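ATP-dependent DNA helicase uvsW (Enterobacteria phage T4, PDB 1RIF) couples ATP hydrolysis to 3'-5' unwinding and branch migration of DNA in recombination-dependent repair and the reorganisation of stalled replication forks, with this chain comprising its N-terminal and ATP-binding parts. Local coordinates at residues V127-I132 and N251-F256; L147-Y152 and M228-E233; E157-I162 and F223-M228; M187-G192 and Y201-P206. The protein carries 1 engineered substitution. All blocks are in the same frame, centred on the assembly; numbering follows the deposited sequence.

Contact 1. Residues V127-I132 and N251-F256; sequences VNRRRI and NCMFKF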
loop_
_atom_site.group_PDB
_atom_site.type_symbol
_atom_site.label_atom_id
_atom_site.label_comp_id
_atom_site.label_asym_id
_atom_site.label_seq_id
_atom_site.Cartn_x
_atom_site.Cartn_y
_atom_site.Cartn_z
ATOM N N VAL A 127 -4.725 12.388 -2.846
ATOM C CA VAL A 127 -5.714 12.972 -1.943
ATOM C C VAL A 127 -6.135 12.016 -0.820
ATOM O O VAL A 127 -6.151 12.383 0.362
ATOM C CB VAL A 127 -6.979 13.392 -2.706
ATOM C CG1 VAL A 127 -8.043 13.847 -1.730
ATOM C CG2 VAL A 127 -6.652 14.506 -3.671
ATOM N N ASN A 128 -6.463 10.787 -1.202
ATOM C CA ASN A 128 -6.915 9.785 -0.252
ATOM C C ASN A 128 -5.814 8.991 0.447
ATOM O O ASN A 128 -6.098 8.142 1.289
ATOM C CB ASN A 128 -7.902 8.868 -0.957
ATOM C CG ASN A 128 -9.102 9.625 -1.471
ATOM O OD1 ASN A 128 -9.947 10.063 -0.692
ATOM N ND2 ASN A 128 -9.172 9.810 -2.787
ATOM N N ARG A 129 -4.561 9.277 0.100
ATOM C CA ARG A 129 -3.402 8.636 0.728
ATOM C C ARG A 129 -3.158 7.163 0.413
ATOM O O ARG A 129 -2.015 6.767 0.181
ATOM C CB ARG A 129 -3.465 8.801 2.257
ATOM C CG ARG A 129 -2.623 9.940 2.837
ATOM C CD ARG A 129 -3.134 11.298 2.401
ATOM N NE ARG A 129 -2.375 12.424 2.962
ATOM C CZ ARG A 129 -2.458 12.859 4.221
ATOM N NH1 ARG A 129 -3.265 12.273 5.100
ATOM N NH2 ARG A 129 -1.755 13.916 4.593
ATOM N N ARG A 130 -4.207 6.344 0.415
ATOM C CA ARG A 130 -4.019 4.922 0.143
ATOM C C ARG A 130 -5.196 4.303 -0.596
ATOM O O ARG A 130 -6.333 4.388 -0.137
ATOM C CB ARG A 130 -3.752 4.177 1.463
ATOM C CG ARG A 130 -4.883 4.265 2.488
ATOM C CD ARG A 130 -4.396 3.971 3.909
ATOM N NE ARG A 130 -3.521 5.025 4.419
ATOM C CZ ARG A 130 -3.923 6.250 4.768
ATOM N NH1 ARG A 130 -5.204 6.596 4.674
ATOM N NH2 ARG A 130 -3.035 7.140 5.202
ATOM N N ARG A 131 -4.908 3.684 -1.744
ATOM C CA ARG A 131 -5.928 3.047 -2.574
ATOM C C ARG A 131 -5.391 1.858 -3.357
ATOM O O ARG A 131 -4.181 1.688 -3.526
ATOM C CB ARG A 131 -6.480 4.019 -3.627
ATOM C CG ARG A 131 -7.075 5.296 -3.117
ATOM C CD ARG A 131 -8.586 5.227 -3.065
ATOM N NE ARG A 131 -9.070 5.593 -1.736
ATOM C CZ ARG A 131 -10.186 6.271 -1.502
ATOM N NH1 ARG A 131 -10.945 6.671 -2.518
ATOM N NH2 ARG A 131 -10.543 6.548 -0.253
ATOM N N ILE A 132 -6.318 1.033 -3.833
ATOM C CA ILE A 132 -5.970 -0.075 -4.700
ATOM C C ILE A 132 -6.413 0.552 -6.011
ATOM O O ILE A 132 -7.603 0.762 -6.229
ATOM C CB ILE A 132 -6.807 -1.340 -4.476
ATOM C CG1 ILE A 132 -6.346 -2.078 -3.218
ATOM C CG2 ILE A 132 -6.667 -2.251 -5.677
ATOM C CD1 ILE A 132 -7.173 -3.313 -2.926
ATOM N N ASN A 251 5.316 4.335 9.349
ATOM C CA ASN A 251 5.386 5.730 8.920
ATOM C C ASN A 251 4.928 5.892 7.473
ATOM O O ASN A 251 5.029 6.986 6.917
ATOM C CB ASN A 251 6.821 6.261 9.020
ATOM C CG ASN A 251 7.324 6.321 10.441
ATOM O OD1 ASN A 251 6.635 6.820 11.332
ATOM N ND2 ASN A 251 8.535 5.824 10.664
ATOM N N CYS A 252 4.427 4.808 6.880
ATOM C CA CYS A 252 3.993 4.802 5.482
ATOM C C CYS A 252 2.613 5.398 5.234
ATOM O O CYS A 252 1.625 4.686 5.054
ATOM C CB CYS A 252 4.044 3.380 4.925
ATOM S SG CYS A 252 4.387 3.326 3.156
ATOM N N MET A 253 2.587 6.725 5.185
ATOM C CA MET A 253 1.388 7.508 4.978
ATOM C C MET A 253 0.713 7.187 3.641
ATOM O O MET A 253 -0.517 7.146 3.552
ATOM C CB MET A 253 1.774 8.985 5.048
ATOM C CG MET A 253 0.634 9.955 5.255
ATOM S SD MET A 253 1.189 11.647 4.905
ATOM C CE MET A 253 2.943 11.576 5.458
ATOM N N PHE A 254 1.513 6.971 2.602
ATOM C CA PHE A 254 0.962 6.646 1.290
ATOM C C PHE A 254 1.238 5.190 0.956
ATOM O O PHE A 254 2.350 4.701 1.134
ATOM C CB PHE A 254 1.571 7.519 0.179
ATOM C CG PHE A 254 1.280 8.989 0.315
ATOM C CD1 PHE A 254 2.118 9.816 1.063
ATOM C CD2 PHE A 254 0.159 9.545 -0.299
ATOM C CE1 PHE A 254 1.848 11.172 1.198
ATOM C CE2 PHE A 254 -0.122 10.901 -0.173
ATOM C CZ PHE A 254 0.728 11.719 0.580
ATOM N N LYS A 255 0.214 4.498 0.479
ATOM C CA LYS A 255 0.346 3.107 0.097
ATOM C C LYS A 255 -0.573 2.859 -1.070
ATOM O O LYS A 255 -1.749 3.206 -1.017
ATOM C CB LYS A 255 0.007 2.178 1.267
ATOM C CG LYS A 255 1.115 2.124 2.310
ATOM C CD LYS A 255 0.998 0.918 3.232
ATOM C CE LYS A 255 -0.148 1.063 4.202
ATOM N NZ LYS A 255 -0.241 -0.130 5.070
ATOM N N PHE A 256 -0.024 2.277 -2.131
ATOM C CA PHE A 256 -0.796 1.992 -3.333
ATOM C C PHE A 256 -0.567 0.603 -3.905
ATOM O O PHE A 256 0.557 0.112 -3.973
ATOM C CB PHE A 256 -0.488 3.024 -4.426
ATOM C CG PHE A 256 -0.681 4.449 -3.980
ATOM C CD1 PHE A 256 0.408 5.298 -3.829
ATOM C CD2 PHE A 256 -1.949 4.930 -3.679
ATOM C CE1 PHE A 256 0.232 6.611 -3.381
ATOM C CE2 PHE A 256 -2.132 6.230 -3.235
ATOM C CZ PHE A 256 -1.039 7.072 -3.084
HETATM O O HOH W 1 -1.213 4.465 5.481
#
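Arg-129 O is the best-held polar atom of this contact, gripped by one hydrogen bond and one CA-H...O contact. Lys-255 N donates to Arg-129 O over 3.2 Å, lying in the carbonyl plane with an N-H...O angle of 153°, while Phe-254 CA reaches the same oxygen at 3.2 Å. One step on, Arg-131 N donates to Lys-255 O nearly along the C=O axis, at 3.3 Å. These bonds set the parallel register Arg-130 with Lys-255 and Arg-131 with Phe-256.

Arg-129, with positive phi (70°) where the chain leaves the helix, bends at chi2 and carries CG over one face of the Phe-254 ring. Its guanidinium stands 86° to that ring, takes Met-253 SD over one face (3.7 Å from NH2), and forms a salt bridge with Glu-89. The Arg-130 chain bends at chi3, so that NH2 makes a weak bond to Met-253 O (3.0 Å). Its NE donates to a water at 2.6 Å, which also lies within hydrogen-bonding distance of Cys-252 O (2.9 Å).

Two neighbouring parallel strands of the sheet paired in this way are characteristic of the RecA-like core of SF2 helicases, where strand 130-133 leads into the predicted ATP-binding loop.

Contact 2. Residues L147-Y152 and M228-E233; sequences LLARYY and MMMNDE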
loop_
_atom_site.group_PDB
_atom_site.type_symbol
_atom_site.label_atom_id
_atom_site.label_comp_id
_atom_site.label_asym_id
_atom_site.label_seq_id
_atom_site.Cartn_x
_atom_site.Cartn_y
_atom_site.Cartn_z
ATOM N N LEU A 147 4.813 9.367 -11.137
ATOM C CA LEU A 147 4.208 10.630 -10.719
ATOM C C LEU A 147 3.921 10.641 -9.219
ATOM O O LEU A 147 4.140 11.644 -8.541
ATOM C CB LEU A 147 2.930 10.892 -11.521
ATOM C CG LEU A 147 3.239 11.244 -12.977
ATOM C CD1 LEU A 147 1.963 11.428 -13.780
ATOM C CD2 LEU A 147 4.060 12.520 -12.987
ATOM N N LEU A 148 3.432 9.517 -8.709
ATOM C CA LEU A 148 3.143 9.371 -7.290
ATOM C C LEU A 148 4.432 9.525 -6.467
ATOM O O LEU A 148 4.436 10.219 -5.453
ATOM C CB LEU A 148 2.506 8.000 -7.034
ATOM C CG LEU A 148 1.037 7.877 -7.426
ATOM C CD1 LEU A 148 0.671 6.407 -7.471
ATOM C CD2 LEU A 148 0.163 8.632 -6.437
ATOM N N ALA A 149 5.519 8.886 -6.905
ATOM C CA ALA A 149 6.802 8.984 -6.201
ATOM C C ALA A 149 7.398 10.406 -6.297
ATOM O O ALA A 149 7.935 10.923 -5.317
ATOM C CB ALA A 149 7.785 7.948 -6.749
ATOM N N ARG A 150 7.297 11.025 -7.477
ATOM C CA ARG A 150 7.773 12.399 -7.707
ATOM C C ARG A 150 7.086 13.348 -6.719
ATOM O O ARG A 150 7.728 14.166 -6.063
ATOM C CB ARG A 150 7.386 12.865 -9.112
ATOM C CG ARG A 150 8.391 13.741 -9.842
ATOM C CD ARG A 150 9.058 14.813 -9.007
ATOM N NE ARG A 150 10.491 14.769 -9.289
ATOM C CZ ARG A 150 11.307 15.817 -9.329
ATOM N NH1 ARG A 150 10.856 17.040 -9.099
ATOM N NH2 ARG A 150 12.585 15.631 -9.624
ATOM N N TYR A 151 5.760 13.254 -6.654
ATOM C CA TYR A 151 4.984 14.092 -5.762
ATOM C C TYR A 151 5.479 13.955 -4.337
ATOM O O TYR A 151 5.736 14.947 -3.672
ATOM C CB TYR A 151 3.506 13.710 -5.803
ATOM C CG TYR A 151 2.677 14.522 -4.840
ATOM C CD1 TYR A 151 2.122 15.742 -5.227
ATOM C CD2 TYR A 151 2.514 14.115 -3.513
ATOM C CE1 TYR A 151 1.431 16.539 -4.318
ATOM C CE2 TYR A 151 1.827 14.906 -2.596
ATOM C CZ TYR A 151 1.289 16.116 -3.006
ATOM O OH TYR A 151 0.610 16.907 -2.105
ATOM N N TYR A 152 5.592 12.720 -3.864
ATOM C CA TYR A 152 6.054 12.467 -2.505
ATOM C C TYR A 152 7.462 13.025 -2.288
ATOM O O TYR A 152 7.742 13.686 -1.283
ATOM C CB TYR A 152 6.068 10.966 -2.210
ATOM C CG TYR A 152 6.476 10.675 -0.794
ATOM C CD1 TYR A 152 5.540 10.697 0.244
ATOM C CD2 TYR A 152 7.817 10.489 -0.469
ATOM C CE1 TYR A 152 5.935 10.556 1.569
ATOM C CE2 TYR A 152 8.221 10.347 0.846
ATOM C CZ TYR A 152 7.281 10.387 1.864
ATOM O OH TYR A 152 7.708 10.303 3.175
ATOM N N MET A 228 6.101 6.345 1.576
ATOM C CA MET A 228 5.218 5.893 0.514
ATOM C C MET A 228 5.674 4.524 0.035
ATOM O O MET A 228 6.865 4.249 -0.024
ATOM C CB MET A 228 5.232 6.875 -0.659
ATOM C CG MET A 228 4.372 6.440 -1.839
ATOM S SD MET A 228 4.462 7.571 -3.259
ATOM C CE MET A 228 3.344 8.880 -2.715
ATOM N N MET A 229 4.716 3.664 -0.291
ATOM C CA MET A 229 5.001 2.313 -0.773
ATOM C C MET A 229 3.988 1.953 -1.854
ATOM O O MET A 229 2.797 2.255 -1.738
ATOM C CB MET A 229 4.929 1.303 0.392
ATOM C CG MET A 229 5.150 -0.167 0.024
ATOM S SD MET A 229 3.684 -1.043 -0.645
ATOM C CE MET A 229 2.687 -1.221 0.823
ATOM N N MET A 230 4.483 1.315 -2.908
ATOM C CA MET A 230 3.660 0.885 -4.026
ATOM C C MET A 230 3.987 -0.560 -4.396
ATOM O O MET A 230 5.150 -0.985 -4.342
ATOM C CB MET A 230 3.929 1.751 -5.259
ATOM C CG MET A 230 3.598 3.214 -5.133
ATOM S SD MET A 230 4.399 4.106 -6.482
ATOM C CE MET A 230 5.392 5.271 -5.589
ATOM N N ASN A 231 2.959 -1.304 -4.789
ATOM C CA ASN A 231 3.133 -2.683 -5.220
ATOM C C ASN A 231 2.373 -2.868 -6.535
ATOM O O ASN A 231 1.140 -2.895 -6.554
ATOM C CB ASN A 231 2.614 -3.656 -4.152
ATOM C CG ASN A 231 2.741 -5.124 -4.577
ATOM O OD1 ASN A 231 3.589 -5.486 -5.401
ATOM N ND2 ASN A 231 1.911 -5.973 -3.996
ATOM N N ASP A 232 3.116 -2.953 -7.635
ATOM C CA ASP A 232 2.517 -3.152 -8.945
ATOM C C ASP A 232 2.182 -4.642 -9.053
ATOM O O ASP A 232 3.041 -5.480 -8.820
ATOM C CB ASP A 232 3.503 -2.725 -10.042
ATOM C CG ASP A 232 2.867 -2.687 -11.422
ATOM O OD1 ASP A 232 1.795 -2.069 -11.583
ATOM O OD2 ASP A 232 3.442 -3.276 -12.358
ATOM N N GLU A 233 0.932 -4.946 -9.406
ATOM C CA GLU A 233 0.423 -6.320 -9.513
ATOM C C GLU A 233 0.243 -6.841 -8.094
ATOM O O GLU A 233 0.672 -7.938 -7.761
ATOM C CB GLU A 233 1.401 -7.230 -10.263
ATOM C CG GLU A 233 1.638 -6.850 -11.693
ATOM C CD GLU A 233 0.395 -6.989 -12.543
ATOM O OE1 GLU A 233 -0.626 -6.342 -12.231
ATOM O OE2 GLU A 233 0.438 -7.749 -13.532
#
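Met-228, Leu-148 and Met-230 lose the most surface here, Met-228 far more than the other two. No hydrogen bond crosses between helix and strand; the evidence is all packing. Met-228 leaves its backbone with CG anti to N (chi1 178°), runs extended to SD, then bends at chi3. That bend sets its methyl into the angle between the helix backbone and the root of Tyr-152: CE lies 3.2 Å from Leu-148 O, a tight approach, and 3.5 Å from Tyr-152 CB. Leu-148 O is already the acceptor of Tyr-152 N within the helix.

Nearer its own backbone, Met-228 CB makes a CH-pi contact over one face of the Tyr-152 ring, 4.2 Å from the centroid. The two side chains slide past each other in opposite directions, which brings SD obliquely toward the ring in a Met-aromatic contact. Met-230, two residues along and pointing to the same side of the strand, bends at chi3 so that CE rests 3.8 Å from Ala-149 CB and 4.2 Å from Leu-148 CB. Phe-256 also packs on Leu-148.

The short axes run 174° apart at 9.7 Å, as for a helix laid antiparallel on the parallel sheet of a P-loop NTPase; strand 226-232 ends at the predicted DEAH box, with Asp-232 and Glu-233.

Contact 3. Residues E157-I162 and F223-M228; sequences EGKILI and FSQFGM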
loop_
_atom_site.group_PDB
_atom_site.type_symbol
_atom_site.label_atom_id
_atom_site.label_comp_id
_atom_site.label_asym_id
_atom_site.label_seq_id
_atom_site.Cartn_x
_atom_site.Cartn_y
_atom_site.Cartn_z
ATOM N N GLU A 157 10.084 14.095 3.377
ATOM C CA GLU A 157 11.457 13.654 3.553
ATOM C C GLU A 157 11.742 12.158 3.601
ATOM O O GLU A 157 12.898 11.750 3.480
ATOM C CB GLU A 157 12.040 14.270 4.812
ATOM C CG GLU A 157 12.383 15.728 4.705
ATOM C CD GLU A 157 13.268 16.143 5.846
ATOM O OE1 GLU A 157 12.922 15.807 7.002
ATOM O OE2 GLU A 157 14.305 16.791 5.594
ATOM N N GLY A 158 10.731 11.327 3.793
ATOM C CA GLY A 158 11.021 9.899 3.838
ATOM C C GLY A 158 11.497 9.284 2.524
ATOM O O GLY A 158 11.977 9.974 1.620
ATOM N N LYS A 159 11.371 7.966 2.424
ATOM C CA LYS A 159 11.756 7.249 1.218
ATOM C C LYS A 159 10.530 6.606 0.598
ATOM O O LYS A 159 9.459 6.557 1.215
ATOM C CB LYS A 159 12.786 6.171 1.531
ATOM C CG LYS A 159 14.183 6.699 1.765
ATOM C CD LYS A 159 15.147 5.548 1.920
ATOM C CE LYS A 159 16.578 6.029 2.043
ATOM N NZ LYS A 159 17.485 4.864 2.235
ATOM N N ILE A 160 10.696 6.117 -0.628
ATOM C CA ILE A 160 9.620 5.458 -1.363
ATOM C C ILE A 160 10.030 4.012 -1.671
ATOM O O ILE A 160 11.119 3.768 -2.209
ATOM C CB ILE A 160 9.306 6.186 -2.708
ATOM C CG1 ILE A 160 9.026 7.675 -2.462
ATOM C CG2 ILE A 160 8.094 5.552 -3.372
ATOM C CD1 ILE A 160 10.098 8.604 -3.035
ATOM N N LEU A 161 9.165 3.062 -1.300
ATOM C CA LEU A 161 9.413 1.638 -1.542
ATOM C C LEU A 161 8.473 1.201 -2.652
ATOM O O LEU A 161 7.258 1.387 -2.550
ATOM C CB LEU A 161 9.099 0.794 -0.301
ATOM C CG LEU A 161 9.753 -0.585 -0.085
ATOM C CD1 LEU A 161 8.734 -1.489 0.582
ATOM C CD2 LEU A 161 10.230 -1.215 -1.371
ATOM N N ILE A 162 9.035 0.623 -3.710
ATOM C CA ILE A 162 8.244 0.140 -4.823
ATOM C C ILE A 162 8.517 -1.352 -4.942
ATOM O O ILE A 162 9.660 -1.760 -5.103
ATOM C CB ILE A 162 8.634 0.862 -6.122
ATOM C CG1 ILE A 162 8.557 2.373 -5.898
ATOM C CG2 ILE A 162 7.688 0.456 -7.266
ATOM C CD1 ILE A 162 9.028 3.174 -7.071
ATOM N N PHE A 223 11.602 -0.917 7.565
ATOM C CA PHE A 223 10.438 -0.301 6.936
ATOM C C PHE A 223 10.016 1.053 7.499
ATOM O O PHE A 223 9.160 1.720 6.918
ATOM C CB PHE A 223 9.243 -1.262 6.990
ATOM C CG PHE A 223 9.473 -2.555 6.254
ATOM C CD1 PHE A 223 10.140 -3.617 6.867
ATOM C CD2 PHE A 223 9.061 -2.697 4.932
ATOM C CE1 PHE A 223 10.395 -4.799 6.174
ATOM C CE2 PHE A 223 9.314 -3.880 4.228
ATOM C CZ PHE A 223 9.982 -4.932 4.850
ATOM N N SER A 224 10.610 1.471 8.615
ATOM C CA SER A 224 10.241 2.754 9.229
ATOM C C SER A 224 10.640 3.961 8.378
ATOM O O SER A 224 10.049 5.031 8.491
ATOM C CB SER A 224 10.879 2.881 10.615
ATOM O OG SER A 224 10.484 1.810 11.456
ATOM N N GLN A 225 11.639 3.771 7.521
ATOM C CA GLN A 225 12.144 4.835 6.658
ATOM C C GLN A 225 11.250 5.204 5.486
ATOM O O GLN A 225 11.495 6.210 4.828
ATOM C CB GLN A 225 13.517 4.451 6.110
ATOM C CG GLN A 225 13.537 3.128 5.366
ATOM C CD GLN A 225 14.938 2.728 4.947
ATOM O OE1 GLN A 225 15.268 1.541 4.883
ATOM N NE2 GLN A 225 15.768 3.719 4.645
ATOM N N PHE A 226 10.211 4.416 5.228
ATOM C CA PHE A 226 9.345 4.703 4.091
ATOM C C PHE A 226 8.093 5.516 4.366
ATOM O O PHE A 226 7.355 5.238 5.309
ATOM C CB PHE A 226 8.979 3.396 3.384
ATOM C CG PHE A 226 10.173 2.654 2.865
ATOM C CD1 PHE A 226 10.690 1.561 3.561
ATOM C CD2 PHE A 226 10.831 3.092 1.719
ATOM C CE1 PHE A 226 11.848 0.922 3.122
ATOM C CE2 PHE A 226 11.992 2.458 1.272
ATOM C CZ PHE A 226 12.503 1.372 1.975
ATOM N N GLY A 227 7.874 6.537 3.536
ATOM C CA GLY A 227 6.701 7.377 3.672
ATOM C C GLY A 227 5.647 6.985 2.647
ATOM O O GLY A 227 4.454 7.260 2.811
ATOM N N MET A 228 6.101 6.345 1.576
ATOM C CA MET A 228 5.218 5.893 0.514
ATOM C C MET A 228 5.674 4.524 0.035
ATOM O O MET A 228 6.865 4.249 -0.024
ATOM C CB MET A 228 5.232 6.875 -0.659
ATOM C CG MET A 228 4.372 6.440 -1.839
ATOM S SD MET A 228 4.462 7.571 -3.259
ATOM C CE MET A 228 3.344 8.880 -2.715
#
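Phe-226 CG stands anti to its carbonyl carbon (chi1 -60°) and Leu-161 CG anti to its backbone N (chi1 -156°), and these torsions cross the two side chains obliquely. Leu-161 CB makes a CH-pi contact over one face of the Phe-226 ring, 3.7 Å from its centroid. Gln-225 CG covers the opposite face, so the ring is sandwiched, and Ile-160 N meets its edge in plane. Lys-159 CB presses obliquely on the same ring at CD2 (3.7 Å). The extended Lys-159 chain carries its ammonium on to Asn-203 O, its strongest polar partner.

The backbone bonds show a slipped register. Lys-159 N donates to Gln-225 O at 3.0 Å, but Lys-159 O takes two donors: Gly-227 N at 2.8 Å, in the carbonyl plane, and Met-228 N at 3.4 Å, a weak bond. Leu-161 N then binds Met-228 O at 2.9 Å and restores regular pairing. Beyond the slip, the side chains of Ile-160 and Met-228 lie side by side, pointing the same way toward helix 141-155, with Ile-160 CG2 4.1 Å from Met-228 CG.

Two successive N-H groups sharing one carbonyl, with a one-residue shift, define a beta bulge, here where strand 226-232 enters the parallel sheet of the helicase ATP-binding domain.

Contact 4. Residues M187-G192 and Y201-P206; sequences MIKKIG and YKNDAP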
loop_
_atom_site.group_PDB
_atom_site.type_symbol
_atom_site.label_atom_id
_atom_site.label_comp_id
_atom_site.label_asym_id
_atom_site.label_seq_id
_atom_site.Cartn_x
_atom_site.Cartn_y
_atom_site.Cartn_z
ATOM N N MET A 187 19.370 8.271 -7.653
ATOM C CA MET A 187 18.216 8.418 -6.764
ATOM C C MET A 187 17.408 7.117 -6.564
ATOM O O MET A 187 16.484 7.064 -5.748
ATOM C CB MET A 187 17.269 9.483 -7.333
ATOM C CG MET A 187 17.885 10.854 -7.570
ATOM S SD MET A 187 16.738 11.926 -8.484
ATOM C CE MET A 187 15.522 12.320 -7.218
ATOM N N ILE A 188 17.750 6.070 -7.307
ATOM C CA ILE A 188 17.010 4.817 -7.216
ATOM C C ILE A 188 17.894 3.610 -6.908
ATOM O O ILE A 188 18.748 3.222 -7.710
ATOM C CB ILE A 188 16.246 4.573 -8.527
ATOM C CG1 ILE A 188 15.350 5.781 -8.827
ATOM C CG2 ILE A 188 15.436 3.284 -8.435
ATOM C CD1 ILE A 188 14.770 5.791 -10.226
ATOM N N LYS A 189 17.683 3.029 -5.731
ATOM C CA LYS A 189 18.441 1.860 -5.296
ATOM C C LYS A 189 17.654 0.585 -5.566
ATOM O O LYS A 189 16.523 0.441 -5.108
ATOM C CB LYS A 189 18.739 1.945 -3.795
ATOM C CG LYS A 189 19.476 0.735 -3.250
ATOM C CD LYS A 189 19.508 0.719 -1.736
ATOM C CE LYS A 189 20.273 -0.506 -1.240
ATOM N NZ LYS A 189 20.000 -0.828 0.200
ATOM N N LYS A 190 18.236 -0.337 -6.319
ATOM C CA LYS A 190 17.551 -1.595 -6.588
ATOM C C LYS A 190 18.102 -2.617 -5.600
ATOM O O LYS A 190 19.313 -2.768 -5.480
ATOM C CB LYS A 190 17.802 -2.049 -8.029
ATOM C CG LYS A 190 17.317 -1.059 -9.080
ATOM C CD LYS A 190 17.400 -1.627 -10.483
ATOM C CE LYS A 190 18.830 -1.934 -10.892
ATOM N NZ LYS A 190 19.679 -0.713 -10.963
ATOM N N ILE A 191 17.231 -3.289 -4.859
ATOM C CA ILE A 191 17.704 -4.288 -3.907
ATOM C C ILE A 191 17.385 -5.693 -4.400
ATOM O O ILE A 191 16.519 -5.876 -5.255
ATOM C CB ILE A 191 17.078 -4.099 -2.506
ATOM C CG1 ILE A 191 15.556 -4.240 -2.575
ATOM C CG2 ILE A 191 17.459 -2.745 -1.956
ATOM C CD1 ILE A 191 14.875 -4.200 -1.222
ATOM N N GLY A 192 18.096 -6.680 -3.864
ATOM C CA GLY A 192 17.867 -8.057 -4.266
ATOM C C GLY A 192 18.774 -8.557 -5.378
ATOM O O GLY A 192 19.940 -8.159 -5.470
ATOM N N TYR A 201 24.869 0.236 -2.904
ATOM C CA TYR A 201 25.607 0.768 -1.765
ATOM C C TYR A 201 25.183 2.238 -1.684
ATOM O O TYR A 201 25.853 3.067 -1.060
ATOM C CB TYR A 201 27.124 0.670 -2.003
ATOM C CG TYR A 201 27.622 -0.634 -2.625
ATOM C CD1 TYR A 201 28.963 -0.780 -2.991
ATOM C CD2 TYR A 201 26.756 -1.704 -2.876
ATOM C CE1 TYR A 201 29.427 -1.953 -3.596
ATOM C CE2 TYR A 201 27.212 -2.881 -3.484
ATOM C CZ TYR A 201 28.547 -2.995 -3.841
ATOM O OH TYR A 201 28.995 -4.144 -4.452
ATOM N N LYS A 202 24.065 2.539 -2.348
ATOM C CA LYS A 202 23.486 3.879 -2.390
ATOM C C LYS A 202 22.271 3.899 -1.462
ATOM O O LYS A 202 21.121 3.878 -1.895
ATOM C CB LYS A 202 23.074 4.245 -3.830
ATOM C CG LYS A 202 22.180 3.219 -4.514
ATOM C CD LYS A 202 21.554 3.724 -5.825
ATOM C CE LYS A 202 22.448 3.503 -7.025
ATOM N NZ LYS A 202 21.632 3.355 -8.267
ATOM N N ASN A 203 22.551 3.935 -0.169
ATOM C CA ASN A 203 21.515 3.937 0.848
ATOM C C ASN A 203 20.948 5.324 1.123
ATOM O O ASN A 203 20.146 5.502 2.034
ATOM C CB ASN A 203 22.079 3.327 2.128
ATOM C CG ASN A 203 22.500 1.880 1.939
ATOM O OD1 ASN A 203 21.662 0.982 1.902
ATOM N ND2 ASN A 203 23.802 1.651 1.797
ATOM N N ASP A 204 21.374 6.305 0.336
ATOM C CA ASP A 204 20.883 7.670 0.488
ATOM C C ASP A 204 19.808 7.924 -0.560
ATOM O O ASP A 204 19.172 8.976 -0.567
ATOM C CB ASP A 204 22.030 8.673 0.312
ATOM C CG ASP A 204 22.705 8.566 -1.048
ATOM O OD1 ASP A 204 23.010 7.430 -1.482
ATOM O OD2 ASP A 204 22.943 9.622 -1.674
ATOM N N ALA A 205 19.605 6.947 -1.442
ATOM C CA ALA A 205 18.611 7.056 -2.507
ATOM C C ALA A 205 17.202 7.042 -1.939
ATOM O O ALA A 205 16.850 6.154 -1.164
ATOM C CB ALA A 205 18.781 5.911 -3.503
ATOM N N PRO A 206 16.380 8.043 -2.308
ATOM C CA PRO A 206 14.989 8.150 -1.840
ATOM C C PRO A 206 14.063 7.030 -2.350
ATOM O O PRO A 206 13.091 6.674 -1.686
ATOM C CB PRO A 206 14.563 9.533 -2.339
ATOM C CG PRO A 206 15.383 9.700 -3.588
ATOM C CD PRO A 206 16.739 9.213 -3.130
#
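Lys-189 and Lys-202 lie against each other by their aliphatic parts and slide past in opposite directions, with Lys-189 CB on Lys-202 CG at 3.7 Å. The opposed course keeps the charges apart: Lys-189 NZ and Lys-202 NZ are 9.6 Å from each other. Lys-202 starts with CG in the crowded position between N and the carbonyl carbon and bends again at chi3 (87°), which turns its ammonium back to the segment 187-192. There NZ donates to Ile-188 O at 2.9 Å from above the carbonyl plane, 37° out of it, and it also bonds His-185 O. Lys-189 is extended, CG anti to N, and crosses Asn-203 obliquely; its NZ donates to Asn-203 OD1 at 3.0 Å, again from above the carbonyl plane (33°).

Strand 188-190 is an outermost strand of the parallel sheet, and residues 201-206 belong to the long loop that brings the chain back to begin the neighbouring parallel strand 207-210. The loop folds as a type I beta turn from Lys-202 to Ala-205, its Ala-205 N to Lys-202 O bond weak.

At the far end of the contact, aliphatic carbons pack on the Met-187 backbone carbonyl. Ala-205 CB and Pro-206 CD each come to 3.4 Å from Met-187 O, and Pro-206 CG faces Met-187 CB at 4.2 Å. Leu-153 of helix 141-155 touches both Met-187 and Pro-206.

All four contacts lie in the helicase ATP-binding domain and reach one seven-stranded parallel sheet, ordered 188-190, 207-210, 159-163, 226-232, 254-258, 130-133 and 278-280. Contact 1 pairs 130-133 with 254-258, contact 3 pairs 159-163 with 226-232, and contact 2 lays helix 141-155 on the latter strand, sharing Met-228 with contact 3. Contact 4 sits at the sheet's edge, its centre about 22 Å from that of contact 1; centres of contacts 1 and 2 are about 9 Å apart. Along the chain the contacts enclose one another, from contact 1 outermost to contact 4 innermost. The parallel sheet carries the predicted ATP-binding loop and DEAH box at the C-terminal ends of strands 130-133 and 226-232, with 254-258 between.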